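Local coordinates for binding component of ABC transporter (Wolinella succinogenes, PDB 3K4U), which probably serves as the solute-binding component of an ABC transporter and holds a molecule of lysine in its pocket, at residues E[9-14]-E[25-30]; E[36-41]-E[65-70]; E[51-56]-E[119-124]; E[167-172]-E[230-235]. All blocks are in the same frame, centred on the assembly; numbering follows the deposited sequence.

Interaction 1 of 4, residues E[9-14]-E[25-30]. With LYS (lysine), chain K.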
loop_
_atom_site.group_PDB
_atom_site.type_symbol
_atom_site.label_atom_id
_atom_site.label_comp_id
_atom_site.label_asym_id
_atom_site.label_seq_id
_atom_site.Cartn_x
_atom_site.Cartn_y
_atom_site.Cartn_z
ATOM N N VAL E 9 -9.088 -18.115 35.346
ATOM C CA VAL E 9 -9.719 -18.258 34.036
ATOM C C VAL E 9 -10.774 -19.355 33.990
ATOM O O VAL E 9 -10.459 -20.547 34.196
ATOM C CB VAL E 9 -8.696 -18.610 32.955
ATOM C CG1 VAL E 9 -9.361 -18.534 31.546
ATOM C CG2 VAL E 9 -7.480 -17.701 33.041
ATOM N N GLY E 10 -12.005 -18.954 33.657
ATOM C CA GLY E 10 -13.105 -19.883 33.422
ATOM C C GLY E 10 -13.109 -20.445 32.013
ATOM O O GLY E 10 -12.864 -19.713 31.046
ATOM N N LEU E 11 -13.383 -21.749 31.905
ATOM C CA LEU E 11 -13.444 -22.445 30.632
ATOM C C LEU E 11 -14.151 -23.755 30.783
ATOM O O LEU E 11 -14.283 -24.262 31.887
ATOM C CB LEU E 11 -12.064 -22.663 29.999
ATOM C CG LEU E 11 -10.768 -22.997 30.721
ATOM C CD1 LEU E 11 -10.982 -24.040 31.825
ATOM C CD2 LEU E 11 -9.760 -23.502 29.723
ATOM N N GLU E 12 -14.649 -24.283 29.667
ATOM C CA GLU E 12 -15.408 -25.516 29.674
ATOM C C GLU E 12 -14.654 -26.536 28.851
ATOM O O GLU E 12 -14.493 -26.362 27.628
ATOM C CB GLU E 12 -16.816 -25.309 29.111
ATOM C CG GLU E 12 -17.783 -26.443 29.499
ATOM C CD GLU E 12 -18.986 -26.547 28.595
ATOM O OE1 GLU E 12 -18.802 -26.416 27.361
ATOM O OE2 GLU E 12 -20.113 -26.780 29.106
ATOM N N PRO E 13 -14.146 -27.586 29.503
ATOM C CA PRO E 13 -13.334 -28.480 28.689
ATOM C C PRO E 13 -14.136 -29.253 27.652
ATOM O O PRO E 13 -15.330 -29.513 27.839
ATOM C CB PRO E 13 -12.716 -29.399 29.723
ATOM C CG PRO E 13 -12.520 -28.460 30.924
ATOM C CD PRO E 13 -13.817 -27.700 30.936
ATOM N N GLY E 14 -13.503 -29.607 26.545
ATOM C CA GLY E 14 -14.186 -30.500 25.625
ATOM C C GLY E 14 -14.575 -29.886 24.295
ATOM O O GLY E 14 -15.142 -30.583 23.465
ATOM N N GLY E 25 -6.362 -35.941 33.736
ATOM C CA GLY E 25 -7.289 -34.974 34.278
ATOM C C GLY E 25 -6.988 -33.518 34.399
ATOM O O GLY E 25 -7.706 -32.802 35.012
ATOM N N ASN E 26 -5.895 -33.079 33.839
ATOM C CA ASN E 26 -5.625 -31.667 33.774
ATOM C C ASN E 26 -6.223 -31.142 32.498
ATOM O O ASN E 26 -6.194 -31.826 31.515
ATOM C CB ASN E 26 -4.166 -31.391 33.656
ATOM C CG ASN E 26 -3.371 -32.222 34.499
ATOM O OD1 ASN E 26 -3.268 -31.979 35.666
ATOM N ND2 ASN E 26 -2.759 -33.198 33.925
ATOM N N VAL E 27 -6.773 -29.941 32.516
ATOM C CA VAL E 27 -7.261 -29.380 31.267
ATOM C C VAL E 27 -6.104 -28.770 30.490
ATOM O O VAL E 27 -5.225 -28.138 31.056
ATOM C CB VAL E 27 -8.532 -28.475 31.429
ATOM C CG1 VAL E 27 -9.270 -28.828 32.756
ATOM C CG2 VAL E 27 -8.199 -27.065 31.392
ATOM N N ILE E 28 -6.084 -29.026 29.193
ATOM C CA ILE E 28 -5.019 -28.534 28.317
ATOM C C ILE E 28 -5.645 -28.046 27.031
ATOM O O ILE E 28 -6.829 -28.253 26.822
ATOM C CB ILE E 28 -4.018 -29.631 27.993
ATOM C CG1 ILE E 28 -4.741 -30.799 27.334
ATOM C CG2 ILE E 28 -3.257 -30.036 29.259
ATOM C CD1 ILE E 28 -3.841 -31.669 26.458
ATOM N N GLY E 29 -4.861 -27.397 26.177
ATOM C CA GLY E 29 -5.392 -26.828 24.928
ATOM C C GLY E 29 -4.829 -25.465 24.528
ATOM O O GLY E 29 -4.017 -24.851 25.241
ATOM N N PHE E 30 -5.243 -25.017 23.357
ATOM C CA PHE E 30 -4.804 -23.754 22.804
ATOM C C PHE E 30 -5.144 -22.628 23.763
ATOM O O PHE E 30 -4.283 -21.833 24.103
ATOM C CB PHE E 30 -5.449 -23.573 21.422
ATOM C CG PHE E 30 -5.166 -22.241 20.750
ATOM C CD1 PHE E 30 -3.922 -21.963 20.225
ATOM C CD2 PHE E 30 -6.179 -21.303 20.585
ATOM C CE1 PHE E 30 -3.672 -20.758 19.569
ATOM C CE2 PHE E 30 -5.934 -20.100 19.934
ATOM C CZ PHE E 30 -4.681 -19.828 19.417
HETATM N N LYS K . -17.920 -20.800 19.676
HETATM C CA LYS K . -18.791 -21.638 20.474
HETATM C C LYS K . -19.732 -20.728 21.231
HETATM O O LYS K . -19.345 -19.614 21.574
HETATM C CB LYS K . -17.967 -22.463 21.473
HETATM C CG LYS K . -18.650 -23.708 21.988
HETATM C CD LYS K . -18.257 -23.970 23.399
HETATM C CE LYS K . -18.619 -25.387 23.860
HETATM N NZ LYS K . -17.948 -25.759 25.133
HETATM O OXT LYS K . -20.874 -21.079 21.518
#
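Val27 turns its two methyl branches toward Pro13 and Leu11, joining a short beta hairpin to the end of a strand in the periplasmic-binding-protein fold. The hairpin pairs strands 20-21 and 27-28. Segment 9-14 is the end of strand 6-11, in the middle of the parallel sheet, with the loop that leaves it. No hydrogen bond links the two segments, and all the cross-contact is apolar. The two branches of Val27 have different partners. CG1 meets the pyrrolidine ring of Pro13, whose CG lies 3.7 Å from it. CB of Val27 is 4.0 Å from the same Pro13 CG, and the two side chains lie aslant to each other. CG2 meets CD1 of Leu11 at 4.1 Å. Here the side chains slide past one another in opposite directions. CD1 is the Leu11 atom that meets Val27. Val32 of helix 30-41 touches both Leu11 and Val27, and Leu48 of strand 45-50 adds to the Val27 side. Between Leu11 and Pro13, Glu12 takes no part in this apolar patch. Its CG is anti to the backbone N (chi1 -162°) and its chain runs out extended into the pocket. There its OE1 accepts a hydrogen bond from NZ of the bound lysine.

Interaction 2 of 4, residues E[36-41]-E[65-70]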
loop_
_atom_site.group_PDB
_atom_site.type_symbol
_atom_site.label_atom_id
_atom_site.label_comp_id
_atom_site.label_asym_id
_atom_site.label_seq_id
_atom_site.Cartn_x
_atom_site.Cartn_y
_atom_site.Cartn_z
ATOM N N ARG E 36 -1.800 -19.485 29.962
ATOM C CA ARG E 36 -0.497 -19.652 30.612
ATOM C C ARG E 36 0.418 -18.477 30.252
ATOM O O ARG E 36 1.060 -17.912 31.133
ATOM C CB ARG E 36 0.111 -21.036 30.286
ATOM C CG ARG E 36 1.362 -21.396 31.072
ATOM C CD ARG E 36 1.719 -22.910 30.980
ATOM N NE ARG E 36 1.031 -23.706 32.000
ATOM C CZ ARG E 36 0.061 -24.583 31.752
ATOM N NH1 ARG E 36 -0.339 -24.817 30.505
ATOM N NH2 ARG E 36 -0.506 -25.243 32.752
ATOM N N GLU E 37 0.461 -18.097 28.977
ATOM C CA GLU E 37 1.298 -16.956 28.512
ATOM C C GLU E 37 0.865 -15.655 29.161
ATOM O O GLU E 37 1.669 -14.902 29.688
ATOM C CB GLU E 37 1.232 -16.763 26.982
ATOM C CG GLU E 37 2.056 -17.756 26.145
ATOM C CD GLU E 37 3.569 -17.604 26.324
ATOM O OE1 GLU E 37 4.055 -16.472 26.599
ATOM O OE2 GLU E 37 4.281 -18.622 26.197
HETATM N N MSE E 38 -0.433 -15.405 29.083
HETATM C CA MSE E 38 -1.006 -14.245 29.657
HETATM C C MSE E 38 -0.630 -14.140 31.131
HETATM O O MSE E 38 -0.254 -13.067 31.595
HETATM C CB MSE E 38 -2.500 -14.306 29.448
HETATM C CG MSE E 38 -3.191 -13.069 29.856
HETATM SE SE MSE E 38 -5.121 -13.253 29.892
HETATM C CE MSE E 38 -5.419 -13.752 28.014
ATOM N N ALA E 39 -0.693 -15.238 31.880
ATOM C CA ALA E 39 -0.418 -15.120 33.323
ATOM C C ALA E 39 1.036 -14.775 33.625
ATOM O O ALA E 39 1.308 -13.942 34.499
ATOM C CB ALA E 39 -0.859 -16.337 34.065
ATOM N N LYS E 40 1.962 -15.399 32.896
ATOM C CA LYS E 40 3.405 -15.061 32.950
ATOM C C LYS E 40 3.642 -13.571 32.672
ATOM O O LYS E 40 4.236 -12.865 33.486
ATOM C CB LYS E 40 4.184 -15.903 31.936
ATOM C CG LYS E 40 5.361 -16.691 32.461
ATOM C CD LYS E 40 6.683 -16.046 32.058
ATOM C CE LYS E 40 7.389 -15.334 33.249
ATOM N NZ LYS E 40 8.257 -16.267 34.089
ATOM N N ALA E 41 3.152 -13.092 31.532
ATOM C CA ALA E 41 3.257 -11.681 31.160
ATOM C C ALA E 41 2.777 -10.696 32.246
ATOM O O ALA E 41 3.370 -9.626 32.431
ATOM C CB ALA E 41 2.527 -11.441 29.840
ATOM N N PHE E 65 -14.440 -15.619 38.426
ATOM C CA PHE E 65 -13.150 -15.474 37.705
ATOM C C PHE E 65 -12.887 -14.123 37.035
ATOM O O PHE E 65 -13.698 -13.230 37.106
ATOM C CB PHE E 65 -12.868 -16.637 36.776
ATOM C CG PHE E 65 -14.083 -17.298 36.233
ATOM C CD1 PHE E 65 -14.582 -16.946 34.997
ATOM C CD2 PHE E 65 -14.694 -18.315 36.926
ATOM C CE1 PHE E 65 -15.710 -17.580 34.464
ATOM C CE2 PHE E 65 -15.809 -18.946 36.423
ATOM C CZ PHE E 65 -16.321 -18.577 35.178
ATOM N N ASP E 66 -11.734 -13.973 36.397
ATOM C CA ASP E 66 -11.309 -12.680 35.870
ATOM C C ASP E 66 -11.570 -12.494 34.370
ATOM O O ASP E 66 -11.848 -11.376 33.910
ATOM C CB ASP E 66 -9.856 -12.441 36.243
ATOM C CG ASP E 66 -9.636 -12.518 37.755
ATOM O OD1 ASP E 66 -10.513 -12.005 38.487
ATOM O OD2 ASP E 66 -8.619 -13.098 38.226
ATOM N N ILE E 67 -11.531 -13.603 33.636
ATOM C CA ILE E 67 -11.565 -13.615 32.174
ATOM C C ILE E 67 -12.068 -14.992 31.716
ATOM O O ILE E 67 -11.936 -15.967 32.452
ATOM C CB ILE E 67 -10.133 -13.337 31.635
ATOM C CG1 ILE E 67 -10.088 -13.175 30.096
ATOM C CG2 ILE E 67 -9.188 -14.396 32.119
ATOM C CD1 ILE E 67 -8.847 -12.520 29.555
ATOM N N ILE E 68 -12.682 -15.063 30.532
ATOM C CA ILE E 68 -13.169 -16.321 29.944
ATOM C C ILE E 68 -12.339 -16.608 28.705
ATOM O O ILE E 68 -12.401 -15.874 27.731
ATOM C CB ILE E 68 -14.613 -16.164 29.440
ATOM C CG1 ILE E 68 -15.621 -16.060 30.592
ATOM C CG2 ILE E 68 -15.026 -17.318 28.511
ATOM C CD1 ILE E 68 -17.061 -15.979 30.072
ATOM N N ILE E 69 -11.562 -17.669 28.704
ATOM C CA ILE E 69 -10.827 -18.008 27.506
ATOM C C ILE E 69 -11.262 -19.415 27.149
ATOM O O ILE E 69 -10.613 -20.389 27.490
ATOM C CB ILE E 69 -9.317 -17.880 27.705
ATOM C CG1 ILE E 69 -8.975 -16.526 28.298
ATOM C CG2 ILE E 69 -8.566 -17.985 26.391
ATOM C CD1 ILE E 69 -7.527 -16.437 28.748
ATOM N N SER E 70 -12.389 -19.490 26.457
ATOM C CA SER E 70 -13.105 -20.721 26.202
ATOM C C SER E 70 -13.555 -20.789 24.762
ATOM O O SER E 70 -14.530 -21.438 24.454
ATOM C CB SER E 70 -14.323 -20.797 27.112
ATOM O OG SER E 70 -14.562 -22.146 27.481
#
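Met38, modelled as selenomethionine, reaches from helix 30-41 to the isoleucines Ile67 and Ile69 of segment 65-70. CB points toward that segment. CG stands anti to the backbone N (chi1 -173°), and the chain runs on extended. CB and CG thus carry the chain across, and its last two atoms make the contact. SE comes first. It lies 3.8 Å from CD1 of Ile67 and 4.2 Å from CD1 of Ile69. A bend at the last torsion (chi3 -59°) then turns the methyl CE aside. CE meets CD1 of Ile69 at 3.5 Å and CD1 of Ile67 at 4.0 Å. The end of Met38 is therefore shared between two isoleucine tips, and it meets each of them tip to tip. Ile67 and Ile69 are two residues apart, and both point to the same side of the chain. The contact is wholly apolar and all three side chains are buried. Val9 of strand 6-11 touches both isoleucines, and Trp193 of strand 189-195 touches all three side chains. Helix 30-41 connects the parallel neighbours 6-11 and 45-50, a beta-alpha-beta crossover interrupted by a small hairpin. Through Met38 the helix also reaches segment 65-70; strand 67-68 flanks strand 6-11 on the side away from 45-50. Trp205 and Phe209 of helix 200-216 cover Met38 from a neighbouring helix.

Interaction 3 of 4, residues E[51-56]-E[119-124]. With LYS (lysine), chain K.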
loop_
_atom_site.group_PDB
_atom_site.type_symbol
_atom_site.label_atom_id
_atom_site.label_comp_id
_atom_site.label_asym_id
_atom_site.label_seq_id
_atom_site.Cartn_x
_atom_site.Cartn_y
_atom_site.Cartn_z
ATOM N N THR E 51 -15.836 -24.735 34.221
ATOM C CA THR E 51 -17.198 -24.260 34.496
ATOM C C THR E 51 -18.015 -24.853 33.399
ATOM O O THR E 51 -17.475 -25.130 32.365
ATOM C CB THR E 51 -17.248 -22.718 34.415
ATOM O OG1 THR E 51 -16.146 -22.176 35.171
ATOM C CG2 THR E 51 -18.608 -22.120 34.934
ATOM N N SER E 52 -19.290 -25.114 33.625
ATOM C CA SER E 52 -20.131 -25.611 32.549
ATOM C C SER E 52 -20.521 -24.365 31.783
ATOM O O SER E 52 -20.366 -23.265 32.314
ATOM C CB SER E 52 -21.359 -26.369 33.068
ATOM O OG SER E 52 -22.238 -25.473 33.703
ATOM N N TRP E 53 -21.023 -24.542 30.562
ATOM C CA TRP E 53 -21.079 -23.460 29.587
ATOM C C TRP E 53 -22.046 -22.333 29.981
ATOM O O TRP E 53 -21.738 -21.136 29.816
ATOM C CB TRP E 53 -21.406 -23.997 28.181
ATOM C CG TRP E 53 -21.428 -22.920 27.212
ATOM C CD1 TRP E 53 -22.522 -22.234 26.771
ATOM C CD2 TRP E 53 -20.289 -22.313 26.594
ATOM N NE1 TRP E 53 -22.130 -21.244 25.902
ATOM C CE2 TRP E 53 -20.769 -21.276 25.770
ATOM C CE3 TRP E 53 -18.909 -22.556 26.649
ATOM C CZ2 TRP E 53 -19.921 -20.469 25.009
ATOM C CZ3 TRP E 53 -18.055 -21.745 25.901
ATOM C CH2 TRP E 53 -18.570 -20.718 25.078
ATOM N N ASP E 54 -23.198 -22.706 30.516
ATOM C CA ASP E 54 -24.226 -21.737 30.819
ATOM C C ASP E 54 -23.882 -20.950 32.065
ATOM O O ASP E 54 -24.667 -20.092 32.503
ATOM C CB ASP E 54 -25.581 -22.430 30.957
ATOM C CG ASP E 54 -25.631 -23.463 32.101
ATOM O OD1 ASP E 54 -26.717 -23.562 32.722
ATOM O OD2 ASP E 54 -24.634 -24.184 32.386
ATOM N N GLY E 55 -22.704 -21.248 32.637
ATOM C CA GLY E 55 -22.244 -20.652 33.898
ATOM C C GLY E 55 -20.969 -19.841 33.713
ATOM O O GLY E 55 -20.487 -19.206 34.623
ATOM N N LEU E 56 -20.416 -19.831 32.520
ATOM C CA LEU E 56 -19.251 -18.961 32.236
ATOM C C LEU E 56 -19.527 -17.474 32.394
ATOM O O LEU E 56 -18.842 -16.799 33.156
ATOM C CB LEU E 56 -18.701 -19.219 30.852
ATOM C CG LEU E 56 -17.936 -20.525 30.686
ATOM C CD1 LEU E 56 -17.596 -20.678 29.213
ATOM C CD2 LEU E 56 -16.655 -20.567 31.480
ATOM N N VAL E 119 -27.480 -32.987 14.798
ATOM C CA VAL E 119 -27.209 -32.803 16.231
ATOM C C VAL E 119 -26.041 -31.899 16.606
ATOM O O VAL E 119 -24.977 -31.887 15.937
ATOM C CB VAL E 119 -27.093 -34.126 16.985
ATOM C CG1 VAL E 119 -28.450 -34.821 17.021
ATOM C CG2 VAL E 119 -26.052 -35.008 16.357
ATOM N N THR E 120 -26.259 -31.145 17.685
ATOM C CA THR E 120 -25.201 -30.366 18.307
ATOM C C THR E 120 -25.372 -30.186 19.842
ATOM O O THR E 120 -26.325 -30.700 20.461
ATOM C CB THR E 120 -25.053 -29.002 17.610
ATOM O OG1 THR E 120 -23.711 -28.519 17.773
ATOM C CG2 THR E 120 -26.040 -27.990 18.165
ATOM N N LYS E 121 -24.450 -29.442 20.438
ATOM C CA LYS E 121 -24.501 -29.204 21.854
ATOM C C LYS E 121 -25.544 -28.127 22.177
ATOM O O LYS E 121 -25.837 -27.259 21.331
ATOM C CB LYS E 121 -23.124 -28.775 22.345
ATOM C CG LYS E 121 -23.139 -28.123 23.750
ATOM C CD LYS E 121 -21.808 -27.423 23.982
ATOM C CE LYS E 121 -21.633 -27.007 25.404
ATOM N NZ LYS E 121 -21.508 -28.177 26.289
ATOM N N PHE E 122 -26.072 -28.155 23.401
ATOM C CA PHE E 122 -27.129 -27.227 23.788
ATOM C C PHE E 122 -26.639 -25.811 24.116
ATOM O O PHE E 122 -25.565 -25.628 24.731
ATOM C CB PHE E 122 -27.940 -27.782 24.964
ATOM C CG PHE E 122 -29.044 -26.867 25.417
ATOM C CD1 PHE E 122 -30.298 -26.875 24.761
ATOM C CD2 PHE E 122 -28.836 -25.963 26.461
ATOM C CE1 PHE E 122 -31.335 -26.021 25.162
ATOM C CE2 PHE E 122 -29.877 -25.084 26.868
ATOM C CZ PHE E 122 -31.126 -25.119 26.203
ATOM N N GLY E 123 -27.457 -24.822 23.740
ATOM C CA GLY E 123 -27.190 -23.404 24.046
ATOM C C GLY E 123 -25.831 -22.900 23.584
ATOM O O GLY E 123 -25.134 -22.235 24.324
ATOM N N VAL E 124 -25.447 -23.181 22.353
ATOM C CA VAL E 124 -24.100 -22.844 21.917
ATOM C C VAL E 124 -24.143 -22.281 20.462
ATOM O O VAL E 124 -25.103 -22.528 19.729
ATOM C CB VAL E 124 -23.250 -24.119 22.050
ATOM C CG1 VAL E 124 -22.797 -24.627 20.730
ATOM C CG2 VAL E 124 -22.146 -23.905 22.962
HETATM N N LYS K . -17.920 -20.800 19.676
HETATM C CA LYS K . -18.791 -21.638 20.474
HETATM C C LYS K . -19.732 -20.728 21.231
HETATM O O LYS K . -19.345 -19.614 21.574
HETATM C CB LYS K . -17.967 -22.463 21.473
HETATM C CG LYS K . -18.650 -23.708 21.988
HETATM C CD LYS K . -18.257 -23.970 23.399
HETATM C CE LYS K . -18.619 -25.387 23.860
HETATM N NZ LYS K . -17.948 -25.759 25.133
HETATM O OXT LYS K . -20.874 -21.079 21.518
#
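Trp53 and Val124 are walls of the lysine pocket, which lies between the two lobes of this periplasmic-binding-protein fold. Trp53 sits in the loop after strand 45-50. Val124 sits at the N-cap of helix 125-133, just beyond strand 117-121. The two side chains cross at about a right angle. CG2 of Val124 lies over the five-membered ring of Trp53, 4.0 Å from its centroid and 12° off the normal, a CH-pi contact. The same face of the indole carries the bound lysine, whose CD is 3.4 Å from Trp53 CZ3. The aliphatic chain of the ligand and a valine methyl thus share one aromatic face. Gly123 O comes to the indole obliquely, 3.5 Å from NE1, and no hydrogen bond is formed. Lys121 runs extended and then bends at its end (chi4 67°). Its CE approaches CB of Trp53 at 4.1 Å, and its NZ is hydrogen-bonded to Asp143 O. Long, weak ion pairs connect that NZ with Glu12 and Glu145, which also line the pocket. The last methylenes of Lys121, CD and CE, meet the end of the ligand chain, with Lys121 CE 3.8 Å from CE of the bound lysine.

Interaction 4 of 4, residues E[167-172]-E[230-235]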
loop_
_atom_site.group_PDB
_atom_site.type_symbol
_atom_site.label_atom_id
_atom_site.label_comp_id
_atom_site.label_asym_id
_atom_site.label_seq_id
_atom_site.Cartn_x
_atom_site.Cartn_y
_atom_site.Cartn_z
ATOM N N ASN E 167 -14.240 -29.910 14.388
ATOM C CA ASN E 167 -14.352 -30.955 13.392
ATOM C C ASN E 167 -13.028 -31.487 12.887
ATOM O O ASN E 167 -12.823 -32.693 12.809
ATOM C CB ASN E 167 -15.227 -30.482 12.248
ATOM C CG ASN E 167 -16.630 -30.191 12.693
ATOM O OD1 ASN E 167 -17.187 -30.886 13.556
ATOM N ND2 ASN E 167 -17.222 -29.156 12.114
ATOM N N VAL E 168 -12.091 -30.619 12.559
ATOM C CA VAL E 168 -10.837 -31.210 12.077
ATOM C C VAL E 168 -10.096 -32.011 13.156
ATOM O O VAL E 168 -9.538 -33.041 12.865
ATOM C CB VAL E 168 -9.941 -30.268 11.196
ATOM C CG1 VAL E 168 -10.436 -28.898 11.174
ATOM C CG2 VAL E 168 -8.517 -30.305 11.627
ATOM N N ALA E 169 -10.136 -31.563 14.403
ATOM C CA ALA E 169 -9.485 -32.299 15.485
ATOM C C ALA E 169 -10.221 -33.609 15.746
ATOM O O ALA E 169 -9.613 -34.647 16.017
ATOM C CB ALA E 169 -9.417 -31.462 16.728
ATOM N N PHE E 170 -11.539 -33.565 15.637
ATOM C CA PHE E 170 -12.309 -34.782 15.772
ATOM C C PHE E 170 -12.084 -35.767 14.627
ATOM O O PHE E 170 -11.988 -36.967 14.862
ATOM C CB PHE E 170 -13.781 -34.454 15.920
ATOM C CG PHE E 170 -14.625 -35.622 16.326
ATOM C CD1 PHE E 170 -14.972 -35.811 17.658
ATOM C CD2 PHE E 170 -15.106 -36.506 15.370
ATOM C CE1 PHE E 170 -15.773 -36.866 18.037
ATOM C CE2 PHE E 170 -15.895 -37.563 15.724
ATOM C CZ PHE E 170 -16.236 -37.749 17.065
HETATM N N MSE E 171 -12.011 -35.262 13.396
HETATM C CA MSE E 171 -11.730 -36.083 12.226
HETATM C C MSE E 171 -10.435 -36.830 12.380
HETATM O O MSE E 171 -10.313 -37.950 11.911
HETATM C CB MSE E 171 -11.651 -35.230 10.959
HETATM C CG MSE E 171 -12.992 -34.897 10.320
HETATM SE SE MSE E 171 -14.123 -36.475 10.047
HETATM C CE MSE E 171 -13.036 -37.418 8.703
ATOM N N ALA E 172 -9.466 -36.210 13.032
ATOM C CA ALA E 172 -8.158 -36.820 13.203
ATOM C C ALA E 172 -8.213 -37.974 14.174
ATOM O O ALA E 172 -7.679 -39.041 13.892
ATOM C CB ALA E 172 -7.143 -35.804 13.666
ATOM N N THR E 230 -0.369 -32.982 14.790
ATOM C CA THR E 230 -1.104 -34.035 15.425
ATOM C C THR E 230 -0.623 -34.633 16.740
ATOM O O THR E 230 -1.272 -35.455 17.303
ATOM C CB THR E 230 -1.198 -35.136 14.410
ATOM O OG1 THR E 230 -0.010 -35.125 13.620
ATOM C CG2 THR E 230 -2.321 -34.873 13.507
ATOM N N LYS E 231 0.449 -34.123 17.272
ATOM C CA LYS E 231 1.125 -34.650 18.424
ATOM C C LYS E 231 0.272 -34.651 19.657
ATOM O O LYS E 231 0.377 -35.501 20.470
ATOM C CB LYS E 231 2.409 -33.902 18.654
ATOM C CG LYS E 231 3.432 -34.592 19.506
ATOM C CD LYS E 231 4.421 -33.565 20.048
ATOM C CE LYS E 231 5.720 -34.197 20.513
ATOM N NZ LYS E 231 6.865 -33.247 20.667
ATOM N N TRP E 232 -0.546 -33.651 19.819
ATOM C CA TRP E 232 -1.327 -33.431 21.006
ATOM C C TRP E 232 -2.266 -34.596 21.192
ATOM O O TRP E 232 -2.721 -34.852 22.253
ATOM C CB TRP E 232 -2.019 -32.061 21.017
ATOM C CG TRP E 232 -2.956 -31.796 19.918
ATOM C CD1 TRP E 232 -2.656 -31.361 18.722
ATOM C CD2 TRP E 232 -4.355 -31.966 19.941
ATOM N NE1 TRP E 232 -3.753 -31.250 17.975
ATOM C CE2 TRP E 232 -4.822 -31.627 18.713
ATOM C CE3 TRP E 232 -5.252 -32.391 20.890
ATOM C CZ2 TRP E 232 -6.127 -31.691 18.399
ATOM C CZ3 TRP E 232 -6.524 -32.443 20.581
ATOM C CH2 TRP E 232 -6.966 -32.099 19.358
ATOM N N LEU E 233 -2.538 -35.337 20.153
ATOM C CA LEU E 233 -3.506 -36.397 20.269
ATOM C C LEU E 233 -3.238 -37.585 21.165
ATOM O O LEU E 233 -4.135 -38.287 21.534
ATOM C CB LEU E 233 -3.924 -36.838 18.907
ATOM C CG LEU E 233 -4.732 -35.731 18.314
ATOM C CD1 LEU E 233 -4.684 -35.890 16.892
ATOM C CD2 LEU E 233 -6.085 -35.860 18.750
ATOM N N GLU E 234 -2.011 -37.784 21.616
ATOM C CA GLU E 234 -1.819 -38.861 22.573
ATOM C C GLU E 234 -2.262 -38.083 23.795
ATOM O O GLU E 234 -1.437 -37.490 24.491
ATOM C CB GLU E 234 -0.348 -39.246 22.678
ATOM C CG GLU E 234 0.037 -40.460 21.850
ATOM C CD GLU E 234 -0.376 -41.765 22.502
ATOM O OE1 GLU E 234 -0.936 -42.632 21.799
ATOM O OE2 GLU E 234 -0.141 -41.924 23.718
ATOM N N LYS E 235 -3.574 -38.040 24.034
ATOM C CA LYS E 235 -4.074 -37.164 25.067
ATOM C C LYS E 235 -3.030 -36.839 26.084
ATOM O O LYS E 235 -2.228 -35.941 25.880
ATOM C CB LYS E 235 -5.303 -37.724 25.722
ATOM C CG LYS E 235 -6.468 -37.756 24.815
ATOM C CD LYS E 235 -6.250 -38.758 23.727
ATOM C CE LYS E 235 -6.709 -40.193 24.069
ATOM N NZ LYS E 235 -5.784 -41.301 23.653
#
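The indole of Trp232 presents its edge to Ala169 and one face to its own chain neighbour Leu233. CB of Ala169 lies in the plane of the ring system, at the rim of the six-membered ring, 3.7 Å from CH2. Over the face, CG of Leu233 stands 4.0 Å above the plane and above its centre. The neighbouring indole of Trp226 also meets the Trp232 ring, with the planes at about 50°. In this two-lobed solute-binding fold the contact joins the chain end to a helix of the lobe built round strands 117-121, 138-142 and 159-163. That helix is 164-175. The chain end, 230-235, follows helix 218-228, which packs on Ile28 and Phe30 near the sheet of the other lobe. The contact thus appears to tie the chain end, which lies beside the other lobe, to helix 164-175. Phe170 points away from the chain end and packs on Leu96 and Val149. Ala169 and Ala172 are three residues apart and face the same way, so the helix offers two methyl groups. The first takes the edge of Trp232. The second meets Leu233. All of this is apolar, and no hydrogen bond passes between the segments. A short 3-10 turn that includes Trp232 and Leu233 brings both to the helix together, and Leu233 N is hydrogen-bonded to Thr230 O. Leu233 CD1 lies 4.1 Å from Ala172 CB.

Overall arrangement
Interactions 1 and 3 share the bound lysine, and their centres are about 14 Å apart. Glu12 lies in the first, while Trp53, Lys121 and Val124 lie in the second. The backbone also connects them, through a hydrogen bond from Thr51 N to Leu11 O. Interaction 2 is about 12 Å from interaction 1, centre to centre, and belongs to the same parallel sheet. Gly10 N bonds to Ile67 O, and Glu12 N to Ser70 OG, a link from the buried sheet to the pocket. Interaction 4 touches none of the others. Its nearest atoms are about 5 Å from interaction 1, and the side chain of Ala169 is about 13 Å from the bound lysine.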